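Local coordinates for MdcE (Pseudomonas aeruginosa, PDB 5VIP), which forms the gamma subunit of a biotin-independent malonate decarboxylase and, judging by its family, probably acts as a transferase, at residues A139-L143 against A144-L148; A90-E93 against A94-D98. One frame throughout, in Å; residues are numbered along the deposited sequence.

Contact 1: A139-L143 against A144-L148; sequences ARARL and AGHPL
Ala141 and His146 meet where the helix stops, and most of the contact is backbone hydrogen bonding. Ala144 N still makes a helical bond to Arg140 O (2.9 Å). Beyond it, His146 N reaches back five residues to Ala141 O (2.9 Å), and Gly145 N bonds to Arg142 O (3.0 Å) from well above the carbonyl plane. The last two bonds, with the positive phi of Gly145 (109°), make a Schellman motif; lacking a side chain, Gly145 takes that angle without a clash against the carbonyl of Ala144. A water lies within hydrogen-bonding distance of both Arg142 O and His146 O, and may link the outgoing chain to the last turn.

The imidazole adds a second touch on Ala141 O. Turned beside its own backbone N (chi1 -68°), it brings an edge to that oxygen, which lies in the ring plane 3.5 Å from His146 CD2. ND1 is engaged by Arg105 O.

The apolar part belongs to Leu148, which turns back against the last turn of the helix. Its CD1 lies 3.7 Å from Arg142 N and packs on Arg142 CB (3.9 Å) and Ala141 CB (4.3 Å). The chain of Arg142 leaves extended and bends at chi3 (46°), which takes the guanidinium to Gln167 and the carbonyl of Arg259.

The turn ends helix 127-143 and feeds strand 148-152, completing a beta-alpha-beta crossover from the parallel neighbour, strand 106-113. Leu107 of that strand touches Ala141 and Leu148, Pro147 rests on helix 237-254, and a chain of another protein packs on Ala139, Arg140, Arg142 and Leu143.

Contact 2: A90-E93 against A94-D98; sequences AVDE and ALEAD
Two carboxylates, those of Asp92 and Glu96, lie side by side one helical turn apart and point the same way, their planes 30° from each other. They approach through single oxygens, Asp92 OD2 standing 4.1 Å from Glu96 OE2. Methylene and methyl groups flank the Asp92 carboxylate: Glu96 CG lies 3.7 Å from its OD2, and Leu95 CD2, on a side chain running aslant to it, lies 3.8 Å from its OD1. The carboxylate of Glu93 goes another way, its extended chain leading OE1 to salt bridges with Arg59 and Arg39.

In Glu96, CG lies beside its own backbone N (chi1 -64°), which sets it 3.2 Å from Asp92 O, a tight fit on an oxygen that also accepts the N-H of Glu96. The further bend at chi2 (-65°) turns the carboxylate to run alongside that of Asp92.

Under the side chains runs the regular helical ladder. Leu95 N bonds to Val91 O at 3.0 Å, Glu96 N takes Asp92 O at the same distance, and Ala97 N takes Glu93 O at 3.1 Å. The first rung, Ala94 N to Ala90 O, is weak.

Four acids so near the carboxyl end of helix 81-97, Asp98 just past the last turn included, would by themselves be unfavourable beside the negative end of the helix dipole. Basic partners answer each of them: the Arg59-Arg39 pair for Glu93, Arg105 for Asp98, Arg140 for Asp92 and Arg99 for Glu96. The last two arginines take Asp92 OD1 and Glu96 OE1, the oxygens other than the facing pair. These salt bridges probably offset the mutual repulsion of Asp92 and Glu96 and keep both ionised.

Both contacts lie at the ends of helices that carry the chain between parallel strands of the main sheet: helix 81-97 from 56-63 to 106-113, helix 127-143 from 106-113 to 148-152; contact 1 also includes the turn into strand 148-152. The helices lie together, and the two contacts touch. Leu95 CD1 packs 3.6 Å from Ala144 CB, while His146 CE1 comes within 3.3 Å of Asp98 OD2. Contact 1 is the more buried, a backbone-bonded Schellman turn sealed by leucine and facing another protein chain. Contact 2 combines buried alanines and valine with an acidic, partly solvent-exposed flank, and relies on arginines from other segments, one of them supplied by contact 1.

Contact 1: A139-L143 against A144-L148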
loop_
_atom_site.group_PDB
_atom_site.type_symbol
_atom_site.label_atom_id
_atom_site.label_comp_id
_atom_site.label_asym_id
_atom_site.label_seq_id
_atom_site.Cartn_x
_atom_site.Cartn_y
_atom_site.Cartn_z
ATOM N N ALA A 139 -3.431 -8.072 -4.344
ATOM C CA ALA A 139 -2.528 -8.067 -5.503
ATOM C C ALA A 139 -2.306 -9.478 -6.067
ATOM O O ALA A 139 -2.306 -9.678 -7.282
ATOM C CB ALA A 139 -1.173 -7.431 -5.121
ATOM N N ARG A 140 -2.090 -10.451 -5.189
ATOM C CA ARG A 140 -1.875 -11.824 -5.634
ATOM C C ARG A 140 -3.110 -12.345 -6.352
ATOM O O ARG A 140 -3.005 -13.009 -7.385
ATOM C CB ARG A 140 -1.518 -12.735 -4.455
ATOM C CG ARG A 140 -0.064 -12.625 -4.011
ATOM C CD ARG A 140 0.313 -13.670 -2.973
ATOM N NE ARG A 140 -0.351 -13.447 -1.694
ATOM C CZ ARG A 140 -1.295 -14.240 -1.197
ATOM N NH1 ARG A 140 -1.668 -15.320 -1.868
ATOM N NH2 ARG A 140 -1.852 -13.961 -0.025
ATOM N N ALA A 141 -4.280 -12.019 -5.814
ATOM C CA ALA A 141 -5.535 -12.391 -6.460
ATOM C C ALA A 141 -5.634 -11.777 -7.852
ATOM O O ALA A 141 -6.003 -12.461 -8.801
ATOM C CB ALA A 141 -6.724 -11.976 -5.607
ATOM N N ARG A 142 -5.313 -10.492 -7.981
ATOM C CA ARG A 142 -5.334 -9.830 -9.284
ATOM C C ARG A 142 -4.353 -10.485 -10.262
ATOM O O ARG A 142 -4.718 -10.794 -11.397
ATOM C CB ARG A 142 -5.021 -8.328 -9.141
ATOM C CG ARG A 142 -4.922 -7.562 -10.474
ATOM C CD ARG A 142 -4.790 -6.031 -10.282
ATOM N NE ARG A 142 -3.800 -5.682 -9.253
ATOM C CZ ARG A 142 -2.485 -5.848 -9.386
ATOM N NH1 ARG A 142 -1.978 -6.359 -10.504
ATOM N NH2 ARG A 142 -1.667 -5.514 -8.390
ATOM N N LEU A 143 -3.115 -10.702 -9.821
ATOM C CA LEU A 143 -2.099 -11.308 -10.677
ATOM C C LEU A 143 -2.494 -12.726 -11.104
ATOM O O LEU A 143 -2.120 -13.173 -12.183
ATOM C CB LEU A 143 -0.734 -11.335 -9.971
ATOM C CG LEU A 143 -0.086 -9.965 -9.719
ATOM C CD1 LEU A 143 1.115 -10.093 -8.802
ATOM C CD2 LEU A 143 0.313 -9.317 -11.037
ATOM N N ALA A 144 -3.240 -13.420 -10.249
ATOM C CA ALA A 144 -3.664 -14.792 -10.533
ATOM C C ALA A 144 -4.862 -14.848 -11.483
ATOM O O ALA A 144 -5.257 -15.929 -11.926
ATOM C CB ALA A 144 -3.992 -15.519 -9.233
ATOM N N GLY A 145 -5.451 -13.692 -11.785
ATOM C CA GLY A 145 -6.557 -13.639 -12.721
ATOM C C GLY A 145 -7.932 -13.349 -12.144
ATOM O O GLY A 145 -8.923 -13.409 -12.864
ATOM N N HIS A 146 -8.019 -13.040 -10.854
ATOM C CA HIS A 146 -9.289 -12.562 -10.311
ATOM C C HIS A 146 -9.535 -11.126 -10.744
ATOM O O HIS A 146 -8.685 -10.260 -10.533
ATOM C CB HIS A 146 -9.313 -12.647 -8.788
ATOM C CG HIS A 146 -9.314 -14.046 -8.260
ATOM N ND1 HIS A 146 -10.464 -14.679 -7.836
ATOM C CD2 HIS A 146 -8.305 -14.933 -8.079
ATOM C CE1 HIS A 146 -10.162 -15.897 -7.418
ATOM N NE2 HIS A 146 -8.859 -16.074 -7.552
ATOM N N PRO A 147 -10.695 -10.861 -11.374
ATOM C CA PRO A 147 -11.000 -9.456 -11.637
ATOM C C PRO A 147 -11.264 -8.736 -10.323
ATOM O O PRO A 147 -12.094 -9.191 -9.534
ATOM C CB PRO A 147 -12.259 -9.518 -12.513
ATOM C CG PRO A 147 -12.259 -10.919 -13.089
ATOM C CD PRO A 147 -11.654 -11.775 -12.018
ATOM N N LEU A 148 -10.542 -7.647 -10.078
ATOM C CA LEU A 148 -10.798 -6.805 -8.914
ATOM C C LEU A 148 -11.384 -5.490 -9.351
ATOM O O LEU A 148 -10.810 -4.800 -10.199
ATOM C CB LEU A 148 -9.527 -6.503 -8.125
ATOM C CG LEU A 148 -8.978 -7.454 -7.084
ATOM C CD1 LEU A 148 -8.634 -8.790 -7.733
ATOM C CD2 LEU A 148 -7.730 -6.792 -6.495
HETATM O O HOH W 1 -6.856 -9.667 -12.828
#

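Contact 2: A90-E93 against A94-D98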
loop_
_atom_site.group_PDB
_atom_site.type_symbol
_atom_site.label_atom_id
_atom_site.label_comp_id
_atom_site.label_asym_id
_atom_site.label_seq_id
_atom_site.Cartn_x
_atom_site.Cartn_y
_atom_site.Cartn_z
ATOM N N ALA A 90 -9.992 -13.273 3.986
ATOM C CA ALA A 90 -11.163 -13.444 3.122
ATOM C C ALA A 90 -10.771 -13.476 1.646
ATOM O O ALA A 90 -11.328 -14.242 0.860
ATOM C CB ALA A 90 -12.191 -12.336 3.376
ATOM N N VAL A 91 -9.806 -12.650 1.259
ATOM C CA VAL A 91 -9.347 -12.672 -0.122
ATOM C C VAL A 91 -8.559 -13.948 -0.413
ATOM O O VAL A 91 -8.775 -14.603 -1.439
ATOM C CB VAL A 91 -8.499 -11.428 -0.446
ATOM C CG1 VAL A 91 -7.837 -11.572 -1.808
ATOM C CG2 VAL A 91 -9.397 -10.165 -0.402
ATOM N N ASP A 92 -7.662 -14.326 0.493
ATOM C CA ASP A 92 -6.892 -15.547 0.270
ATOM C C ASP A 92 -7.800 -16.785 0.228
ATOM O O ASP A 92 -7.505 -17.751 -0.475
ATOM C CB ASP A 92 -5.819 -15.723 1.345
ATOM C CG ASP A 92 -4.623 -16.497 0.841
ATOM O OD1 ASP A 92 -3.925 -15.987 -0.061
ATOM O OD2 ASP A 92 -4.388 -17.625 1.330
ATOM N N GLU A 93 -8.898 -16.746 0.980
ATOM C CA GLU A 93 -9.871 -17.839 0.965
ATOM C C GLU A 93 -10.422 -18.043 -0.447
ATOM O O GLU A 93 -10.465 -19.160 -0.944
ATOM C CB GLU A 93 -11.016 -17.571 1.948
ATOM C CG GLU A 93 -12.128 -18.618 1.869
ATOM C CD GLU A 93 -13.316 -18.316 2.777
ATOM O OE1 GLU A 93 -13.794 -17.159 2.799
ATOM O OE2 GLU A 93 -13.778 -19.249 3.469
ATOM N N ALA A 94 -10.833 -16.955 -1.092
ATOM C CA ALA A 94 -11.332 -17.026 -2.459
ATOM C C ALA A 94 -10.250 -17.479 -3.443
ATOM O O ALA A 94 -10.517 -18.276 -4.342
ATOM C CB ALA A 94 -11.905 -15.675 -2.884
ATOM N N LEU A 95 -9.035 -16.968 -3.275
ATOM C CA LEU A 95 -7.930 -17.297 -4.176
ATOM C C LEU A 95 -7.637 -18.801 -4.166
ATOM O O LEU A 95 -7.464 -19.424 -5.221
ATOM C CB LEU A 95 -6.679 -16.497 -3.784
ATOM C CG LEU A 95 -5.361 -16.696 -4.539
ATOM C CD1 LEU A 95 -5.495 -16.272 -5.994
ATOM C CD2 LEU A 95 -4.239 -15.916 -3.866
ATOM N N GLU A 96 -7.612 -19.377 -2.969
ATOM C CA GLU A 96 -7.309 -20.796 -2.799
ATOM C C GLU A 96 -8.447 -21.682 -3.298
ATOM O O GLU A 96 -8.209 -22.738 -3.869
ATOM C CB GLU A 96 -7.009 -21.095 -1.330
ATOM C CG GLU A 96 -5.759 -20.378 -0.808
ATOM C CD GLU A 96 -4.478 -20.854 -1.482
ATOM O OE1 GLU A 96 -4.308 -22.081 -1.627
ATOM O OE2 GLU A 96 -3.642 -20.007 -1.869
ATOM N N ALA A 97 -9.682 -21.238 -3.091
ATOM C CA ALA A 97 -10.854 -21.989 -3.543
ATOM C C ALA A 97 -10.947 -22.070 -5.070
ATOM O O ALA A 97 -11.394 -23.084 -5.610
ATOM C CB ALA A 97 -12.125 -21.371 -2.971
ATOM N N ASP A 98 -10.525 -21.012 -5.763
ATOM C CA ASP A 98 -10.637 -20.958 -7.222
ATOM C C ASP A 98 -9.360 -21.360 -7.943
ATOM O O ASP A 98 -9.251 -21.188 -9.158
ATOM C CB ASP A 98 -11.032 -19.554 -7.681
ATOM C CG ASP A 98 -12.409 -19.161 -7.220
ATOM O OD1 ASP A 98 -13.154 -20.047 -6.748
ATOM O OD2 ASP A 98 -12.753 -17.967 -7.339
#